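Local structure of cytosolic phospholipase A2 delta (Homo sapiens, 5IXC) at residues L33-L38 against E136-E141; L44-P49 against D70-V75; Y50-L55 against S95-D100. The protein hydrolyses glycerophospholipids at the sn-2 position in a calcium-dependent way, preferring linoleic acid there, and carries an N-terminal C2 domain that binds membranes when calcium is bound. All coordinates share one frame; numbering follows the deposited sequence.

Interaction 1 of 3, residues L33-L38 against E136-E141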
# COMPACT_ATOMS: atom_id res chain seq x y z
N LEU A 33 18.21 32.79 -14.40
CA LEU A 33 18.84 34.11 -14.49
C LEU A 33 19.88 34.36 -13.37
O LEU A 33 21.09 34.25 -13.60
CB LEU A 33 17.77 35.21 -14.48
CG LEU A 33 16.83 35.18 -15.68
CD1 LEU A 33 15.60 36.03 -15.44
CD2 LEU A 33 17.54 35.64 -16.94
N GLU A 34 19.41 34.71 -12.18
CA GLU A 34 20.26 35.03 -11.05
C GLU A 34 19.67 34.48 -9.78
O GLU A 34 18.48 34.18 -9.70
CB GLU A 34 20.39 36.54 -10.80
CG GLU A 34 20.01 37.48 -11.92
CD GLU A 34 19.79 38.90 -11.42
OE1 GLU A 34 19.43 39.08 -10.23
OE2 GLU A 34 19.96 39.85 -12.21
N ALA A 35 20.52 34.44 -8.75
CA ALA A 35 20.08 34.34 -7.39
C ALA A 35 20.58 35.55 -6.60
O ALA A 35 21.50 36.24 -7.01
CB ALA A 35 20.59 33.05 -6.77
N ARG A 36 19.97 35.79 -5.45
CA ARG A 36 20.37 36.87 -4.57
C ARG A 36 20.44 36.42 -3.10
O ARG A 36 19.62 35.64 -2.63
CB ARG A 36 19.40 38.05 -4.72
CG ARG A 36 19.56 38.80 -6.04
CD ARG A 36 18.62 39.99 -6.15
NE ARG A 36 17.23 39.56 -6.10
CZ ARG A 36 16.56 39.05 -7.13
NH1 ARG A 36 17.14 38.92 -8.32
NH2 ARG A 36 15.30 38.68 -6.98
N ASN A 37 21.42 36.96 -2.39
CA ASN A 37 21.56 36.83 -0.96
C ASN A 37 21.84 35.41 -0.52
O ASN A 37 21.41 35.00 0.55
CB ASN A 37 20.31 37.34 -0.25
CG ASN A 37 19.92 38.74 -0.67
OD1 ASN A 37 20.77 39.60 -0.86
ND2 ASN A 37 18.63 38.98 -0.81
N LEU A 38 22.57 34.68 -1.35
CA LEU A 38 22.89 33.30 -1.01
C LEU A 38 23.75 33.26 0.24
O LEU A 38 24.71 34.01 0.37
CB LEU A 38 23.65 32.60 -2.14
CG LEU A 38 22.90 32.43 -3.45
CD1 LEU A 38 23.66 31.46 -4.33
CD2 LEU A 38 21.49 31.91 -3.22
N GLU A 136 16.87 34.60 0.66
CA GLU A 136 17.38 34.09 -0.63
C GLU A 136 16.34 34.14 -1.75
O GLU A 136 15.17 33.84 -1.54
CB GLU A 136 17.93 32.67 -0.48
CG GLU A 136 18.96 32.53 0.63
CD GLU A 136 19.69 31.20 0.60
OE1 GLU A 136 20.82 31.15 1.09
OE2 GLU A 136 19.13 30.22 0.08
N GLU A 137 16.77 34.52 -2.94
CA GLU A 137 15.86 34.64 -4.09
C GLU A 137 16.48 34.12 -5.37
O GLU A 137 17.69 34.12 -5.53
CB GLU A 137 15.43 36.08 -4.28
CG GLU A 137 14.54 36.62 -3.17
CD GLU A 137 14.07 38.04 -3.41
OE1 GLU A 137 14.35 38.61 -4.49
OE2 GLU A 137 13.40 38.59 -2.51
N LEU A 138 15.61 33.65 -6.27
CA LEU A 138 16.03 33.04 -7.54
C LEU A 138 15.10 33.47 -8.66
O LEU A 138 13.89 33.30 -8.57
CB LEU A 138 16.04 31.52 -7.44
CG LEU A 138 16.52 30.74 -8.68
CD1 LEU A 138 18.02 30.85 -8.92
CD2 LEU A 138 16.15 29.28 -8.50
N ASP A 139 15.68 34.03 -9.70
CA ASP A 139 14.88 34.57 -10.80
C ASP A 139 14.94 33.59 -11.95
O ASP A 139 16.02 33.13 -12.32
CB ASP A 139 15.38 35.94 -11.26
CG ASP A 139 14.96 37.08 -10.32
OD1 ASP A 139 14.19 36.87 -9.36
OD2 ASP A 139 15.45 38.21 -10.57
N VAL A 140 13.77 33.28 -12.50
CA VAL A 140 13.66 32.33 -13.60
C VAL A 140 12.65 32.81 -14.65
O VAL A 140 11.63 33.40 -14.32
CB VAL A 140 13.26 30.93 -13.10
CG1 VAL A 140 13.16 29.95 -14.26
CG2 VAL A 140 14.28 30.40 -12.11
N GLU A 141 12.97 32.53 -15.90
CA GLU A 141 12.04 32.77 -17.01
C GLU A 141 11.53 31.46 -17.60
O GLU A 141 12.31 30.54 -17.83
CB GLU A 141 12.72 33.57 -18.11
CG GLU A 141 12.58 35.08 -17.98
CD GLU A 141 13.31 35.82 -19.09
OE1 GLU A 141 13.80 35.15 -20.04
OE2 GLU A 141 13.40 37.06 -19.01
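Arg36 reaches across to Glu137 and Asp139 and forms the polar centre of this contact. Its NH2 makes a salt bridge to Glu137 OE1 at 2.7 Å and meets that oxygen nearly end-on. The Glu137 carboxylate stands almost upright to the guanidinium plane, at 88°. Asp139 is gripped by two nitrogens, one to each oxygen. Arg36 NH1 lies 2.9 Å from Asp139 OD2, and NH2 lies 3.2 Å from OD1. Both come from above the carboxylate plane. The bend of the arginine chain at chi3 (-62°) helps bring the group over. Within its own strand, Arg36 NH1 also bonds Glu34 OE1 at 3.0 Å. The arginine probably offsets the repulsion between the Glu34 and Asp139 carboxylates. Thr127 gives Asp139 OD1 a further hydrogen bond.

The strands run antiparallel, at 170°. Arg36 and Glu137 bond each other in both directions, with Arg36 N to Glu137 O at 2.8 Å. Asp139 N donates to Glu34 O, while Asp139 O accepts from Leu33 N. Leu33 and Glu34 thus both pair with Asp139, as in a classic beta bulge.

Apolar contact lies on the other face, toward the core. Ala35 CB meets Leu138 CD1 at 4.0 Å, and both side chains touch Trp76 and Ile96. The pair joins strands 20-36 and 137-145 in one sheet of a C2-type beta sandwich, with the charged network on the outer face.

Interaction 2 of 3, residues L44-P49 against D70-V75; sequences LSEADP and DTSHPV. With BA (barium ion), chain E.
Pro49 and Pro74 form the packed end of this loop contact. Their rings cross at a slant, with Pro49 CG 3.4 Å from Pro74 CG. Leu38 touches both rings, and Ile96 lies against Pro49, so this end belongs to the domain core. Next to it the backbones join. Thr71 N donates to Ala47 O at 3.0 Å.

Asp48 links this region to the metal. Its OD2 accepts a hydrogen bond from Asp70 N at 2.9 Å. The same carboxylate binds barium with both oxygens, Asp48 OD1 at 2.9 Å and OD2 at 3.1 Å from the ion. CG lies beside the backbone N (chi1 -50°), which turns the carboxylate to the ion and to Asp70 together. Glu46 O at 2.7 Å from barium and the hydroxyl of Ser45 add further ligands. Replacing Asp48 with an alanine would probably weaken the hold on the metal and leave Asp70 N without its acceptor.

The other side is looser and more polar. Glu46 extends its chain along residues 70-72, and its OE2 lies 3.2 Å from Ser72 OG. That hydroxyl also bonds Leu38 O, so the link to Glu46 is not settled. A water lies 3.0 Å from Ala47 N, from which it accepts, and it bonds Ser72 OG as well.

Of the predicted calcium ligands only Asp48 binds this barium ion, though Asp98 and Asp100 lie close by. The arrangement is that of the metal-binding loops at the tip of a C2 domain.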
# COMPACT_ATOMS: atom_id res chain seq x y z
N LEU A 44 33.76 31.83 6.91
CA LEU A 44 33.79 33.07 6.11
C LEU A 44 34.06 32.79 4.64
O LEU A 44 34.78 33.53 3.97
CB LEU A 44 34.80 34.05 6.68
CG LEU A 44 34.74 34.26 8.20
CD1 LEU A 44 35.64 35.39 8.64
CD2 LEU A 44 33.32 34.52 8.68
N SER A 45 33.44 31.74 4.14
CA SER A 45 33.60 31.31 2.76
C SER A 45 32.33 31.65 1.99
O SER A 45 31.25 31.14 2.31
CB SER A 45 33.86 29.81 2.70
OG SER A 45 34.17 29.38 1.38
N GLU A 46 32.46 32.51 0.99
CA GLU A 46 31.34 32.79 0.09
C GLU A 46 30.99 31.57 -0.75
O GLU A 46 31.86 30.76 -1.04
CB GLU A 46 31.60 33.97 -0.83
CG GLU A 46 30.79 35.19 -0.42
CD GLU A 46 30.86 36.32 -1.41
OE1 GLU A 46 31.97 36.60 -1.92
OE2 GLU A 46 29.80 36.95 -1.65
N ALA A 47 29.73 31.45 -1.11
CA ALA A 47 29.26 30.30 -1.88
C ALA A 47 29.91 30.26 -3.26
O ALA A 47 30.27 31.29 -3.82
CB ALA A 47 27.75 30.32 -1.99
N ASP A 48 30.07 29.05 -3.78
CA ASP A 48 30.43 28.79 -5.18
C ASP A 48 29.27 28.09 -5.87
O ASP A 48 29.31 26.88 -6.11
CB ASP A 48 31.65 27.90 -5.25
CG ASP A 48 32.75 28.40 -4.38
OD1 ASP A 48 33.19 27.64 -3.50
OD2 ASP A 48 33.16 29.58 -4.56
N PRO A 49 28.22 28.85 -6.21
CA PRO A 49 26.93 28.22 -6.45
C PRO A 49 26.68 27.74 -7.86
O PRO A 49 27.23 28.27 -8.83
CB PRO A 49 25.94 29.34 -6.11
CG PRO A 49 26.69 30.58 -6.42
CD PRO A 49 28.16 30.31 -6.37
N ASP A 70 32.69 32.33 -5.38
CA ASP A 70 32.65 33.43 -4.41
C ASP A 70 31.63 34.52 -4.75
O ASP A 70 32.01 35.67 -4.96
CB ASP A 70 34.04 34.04 -4.22
CG ASP A 70 34.98 33.12 -3.47
OD1 ASP A 70 35.20 31.98 -3.92
OD2 ASP A 70 35.51 33.53 -2.42
N THR A 71 30.36 34.13 -4.82
CA THR A 71 29.24 35.07 -5.08
C THR A 71 28.02 34.78 -4.24
O THR A 71 27.60 33.63 -4.14
CB THR A 71 28.71 34.97 -6.52
OG1 THR A 71 29.66 34.31 -7.36
CG2 THR A 71 28.39 36.35 -7.07
N SER A 72 27.45 35.83 -3.66
CA SER A 72 26.11 35.76 -3.05
C SER A 72 25.02 36.24 -4.01
O SER A 72 23.84 36.17 -3.70
CB SER A 72 26.04 36.58 -1.75
OG SER A 72 26.90 36.03 -0.77
N HIS A 73 25.46 36.72 -5.17
CA HIS A 73 24.57 37.22 -6.22
C HIS A 73 25.06 36.68 -7.57
O HIS A 73 25.55 37.45 -8.41
CB HIS A 73 24.56 38.76 -6.22
CG HIS A 73 23.48 39.38 -7.06
ND1 HIS A 73 23.24 39.02 -8.36
CD2 HIS A 73 22.59 40.36 -6.77
CE1 HIS A 73 22.23 39.74 -8.84
NE2 HIS A 73 21.82 40.56 -7.89
N PRO A 74 24.92 35.37 -7.79
CA PRO A 74 25.35 34.77 -9.06
C PRO A 74 24.43 35.10 -10.22
O PRO A 74 23.21 35.11 -10.05
CB PRO A 74 25.30 33.26 -8.79
CG PRO A 74 24.60 33.08 -7.49
CD PRO A 74 24.26 34.40 -6.91
N VAL A 75 25.02 35.38 -11.39
CA VAL A 75 24.26 35.61 -12.63
C VAL A 75 24.68 34.59 -13.69
O VAL A 75 25.73 34.71 -14.30
CB VAL A 75 24.47 37.01 -13.22
CG1 VAL A 75 23.67 37.16 -14.51
CG2 VAL A 75 24.05 38.07 -12.22
BA BA E . 34.20 29.64 -1.60
O HOH W 1 27.31 33.07 -0.58

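Interaction 3 of 3, residues Y50-L55 against S95-D100. With BA (barium ion), chain F.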
# COMPACT_ATOMS: atom_id res chain seq x y z
N TYR A 50 25.81 26.75 -7.95
CA TYR A 50 25.19 26.38 -9.21
C TYR A 50 23.78 25.90 -8.96
O TYR A 50 23.42 25.55 -7.85
CB TYR A 50 25.97 25.30 -9.93
CG TYR A 50 26.10 24.01 -9.16
CD1 TYR A 50 25.14 23.02 -9.27
CD2 TYR A 50 27.18 23.79 -8.32
CE1 TYR A 50 25.26 21.84 -8.56
CE2 TYR A 50 27.32 22.60 -7.62
CZ TYR A 50 26.36 21.63 -7.74
OH TYR A 50 26.49 20.47 -7.03
N VAL A 51 23.01 25.87 -10.04
CA VAL A 51 21.62 25.44 -10.00
C VAL A 51 21.48 24.05 -10.61
O VAL A 51 22.17 23.73 -11.57
CB VAL A 51 20.71 26.43 -10.75
CG1 VAL A 51 19.26 25.97 -10.75
CG2 VAL A 51 20.81 27.80 -10.10
N ILE A 52 20.59 23.25 -10.03
CA ILE A 52 20.19 21.96 -10.59
C ILE A 52 18.71 22.00 -10.90
O ILE A 52 17.91 22.45 -10.09
CB ILE A 52 20.52 20.79 -9.63
CG1 ILE A 52 21.96 20.36 -9.84
CG2 ILE A 52 19.60 19.61 -9.88
CD1 ILE A 52 22.44 19.32 -8.86
N LEU A 53 18.35 21.52 -12.09
CA LEU A 53 16.96 21.38 -12.49
C LEU A 53 16.60 19.92 -12.65
O LEU A 53 17.33 19.16 -13.28
CB LEU A 53 16.70 22.08 -13.82
CG LEU A 53 17.03 23.56 -13.97
CD1 LEU A 53 16.71 23.99 -15.40
CD2 LEU A 53 16.25 24.42 -12.99
N GLN A 54 15.46 19.54 -12.08
CA GLN A 54 14.92 18.21 -12.21
C GLN A 54 13.43 18.30 -12.37
O GLN A 54 12.79 19.07 -11.69
CB GLN A 54 15.20 17.37 -10.98
CG GLN A 54 16.59 16.79 -10.92
CD GLN A 54 16.79 15.94 -9.68
OE1 GLN A 54 17.15 14.77 -9.77
NE2 GLN A 54 16.56 16.54 -8.51
N LEU A 55 12.89 17.48 -13.25
CA LEU A 55 11.46 17.40 -13.43
C LEU A 55 10.99 16.08 -12.82
O LEU A 55 11.65 15.05 -12.98
CB LEU A 55 11.12 17.49 -14.92
CG LEU A 55 9.66 17.76 -15.28
CD1 LEU A 55 9.21 19.13 -14.81
CD2 LEU A 55 9.46 17.64 -16.78
N SER A 95 17.06 23.87 -7.49
CA SER A 95 17.78 23.91 -6.25
C SER A 95 19.19 24.44 -6.47
O SER A 95 19.76 24.28 -7.55
CB SER A 95 17.80 22.52 -5.62
OG SER A 95 18.56 21.62 -6.39
N ILE A 96 19.73 25.09 -5.44
CA ILE A 96 21.03 25.75 -5.50
C ILE A 96 22.02 25.09 -4.55
O ILE A 96 21.79 25.06 -3.34
CB ILE A 96 20.93 27.23 -5.10
CG1 ILE A 96 19.95 27.96 -6.00
CG2 ILE A 96 22.30 27.89 -5.18
CD1 ILE A 96 19.64 29.37 -5.55
N TYR A 97 23.12 24.60 -5.10
CA TYR A 97 24.18 24.00 -4.30
C TYR A 97 25.41 24.88 -4.24
O TYR A 97 25.67 25.67 -5.15
CB TYR A 97 24.57 22.64 -4.87
CG TYR A 97 23.51 21.58 -4.70
CD1 TYR A 97 23.55 20.70 -3.64
CD2 TYR A 97 22.45 21.48 -5.59
CE1 TYR A 97 22.58 19.73 -3.47
CE2 TYR A 97 21.47 20.52 -5.44
CZ TYR A 97 21.55 19.64 -4.38
OH TYR A 97 20.59 18.66 -4.21
N ASP A 98 26.16 24.73 -3.15
CA ASP A 98 27.46 25.35 -2.97
C ASP A 98 28.56 24.32 -3.28
O ASP A 98 28.76 23.37 -2.52
CB ASP A 98 27.58 25.84 -1.53
CG ASP A 98 28.90 26.56 -1.26
OD1 ASP A 98 29.80 26.55 -2.12
OD2 ASP A 98 29.02 27.14 -0.16
N GLU A 99 29.27 24.52 -4.40
CA GLU A 99 30.27 23.54 -4.87
C GLU A 99 31.51 23.51 -3.99
O GLU A 99 32.02 24.55 -3.57
CB GLU A 99 30.69 23.78 -6.31
CG GLU A 99 31.69 22.76 -6.85
CD GLU A 99 31.96 22.92 -8.34
OE1 GLU A 99 33.11 23.23 -8.71
OE2 GLU A 99 31.02 22.73 -9.15
N ASP A 100 31.98 22.30 -3.74
CA ASP A 100 33.11 22.06 -2.86
C ASP A 100 34.03 21.00 -3.50
O ASP A 100 33.61 19.87 -3.76
CB ASP A 100 32.58 21.59 -1.50
CG ASP A 100 33.66 21.45 -0.45
OD1 ASP A 100 34.85 21.31 -0.80
OD2 ASP A 100 33.31 21.46 0.75
BA BA F . 31.54 17.53 -4.44
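Tyr50 and Tyr97 are paired, on the same face, in two antiparallel strands of the C2 sandwich, at the end that leads into its metal-binding loops. Tyr97 CB sits over one face of the Tyr50 ring, 4.0 Å from the ring centroid, in a CH-pi contact. The ring planes are nearly parallel, at 18°, but slid apart so that they barely overlap. Tyr50 holds CG between its backbone N and carbonyl carbon (chi1 61°), which places the ring beside Tyr97. Glu99 CB meets the edge of this ring, 3.8 Å from Tyr50 CE2. Ile52 CD1 extends the patch, 3.8 Å from Tyr97 CE2.

Four backbone bonds join the strands. Tyr50 and Tyr97 exchange two, and Ile52 and Ser95 exchange two more. On the opposite face Val51 CG2 meets Ile96 CG1 at 4.2 Å.

Asp98 and Asp100, at and just beyond the strand end, are predicted calcium ligands. Asp100 O also binds a barium ion with Thr103 and Asp105. Asp105 also bonds the Tyr50 hydroxyl, and Lys64 makes a cation-pi contact with the ring. In the sheet this pair lies between strands 63-64 and 106-114, while Val51 and Ile96 point inward onto strands 20-36 and 75-85.

All three interactions lie at one end of the C2 domain, with centres 12 to 13 Å apart. Interaction 1 belongs to the sheet of strands 20-36, 75-85 and 137-145. Interaction 3 belongs to the opposing four-stranded sheet. Ile96 joins them in the core, where it touches Leu38, Ala35 and Leu138. Interaction 2 is the loop contact at the tip. It meets interaction 1 through probable backbone bonds of Ala35 and Leu38, and interaction 3 through Asp48 with Asp98 and Glu99. Along the chain, interactions 2 and 3 are nested inside 33-141 and interlock. The two sheets thus meet at the loops that hold the predicted calcium ligands, in the domain that mediates calcium-dependent membrane association.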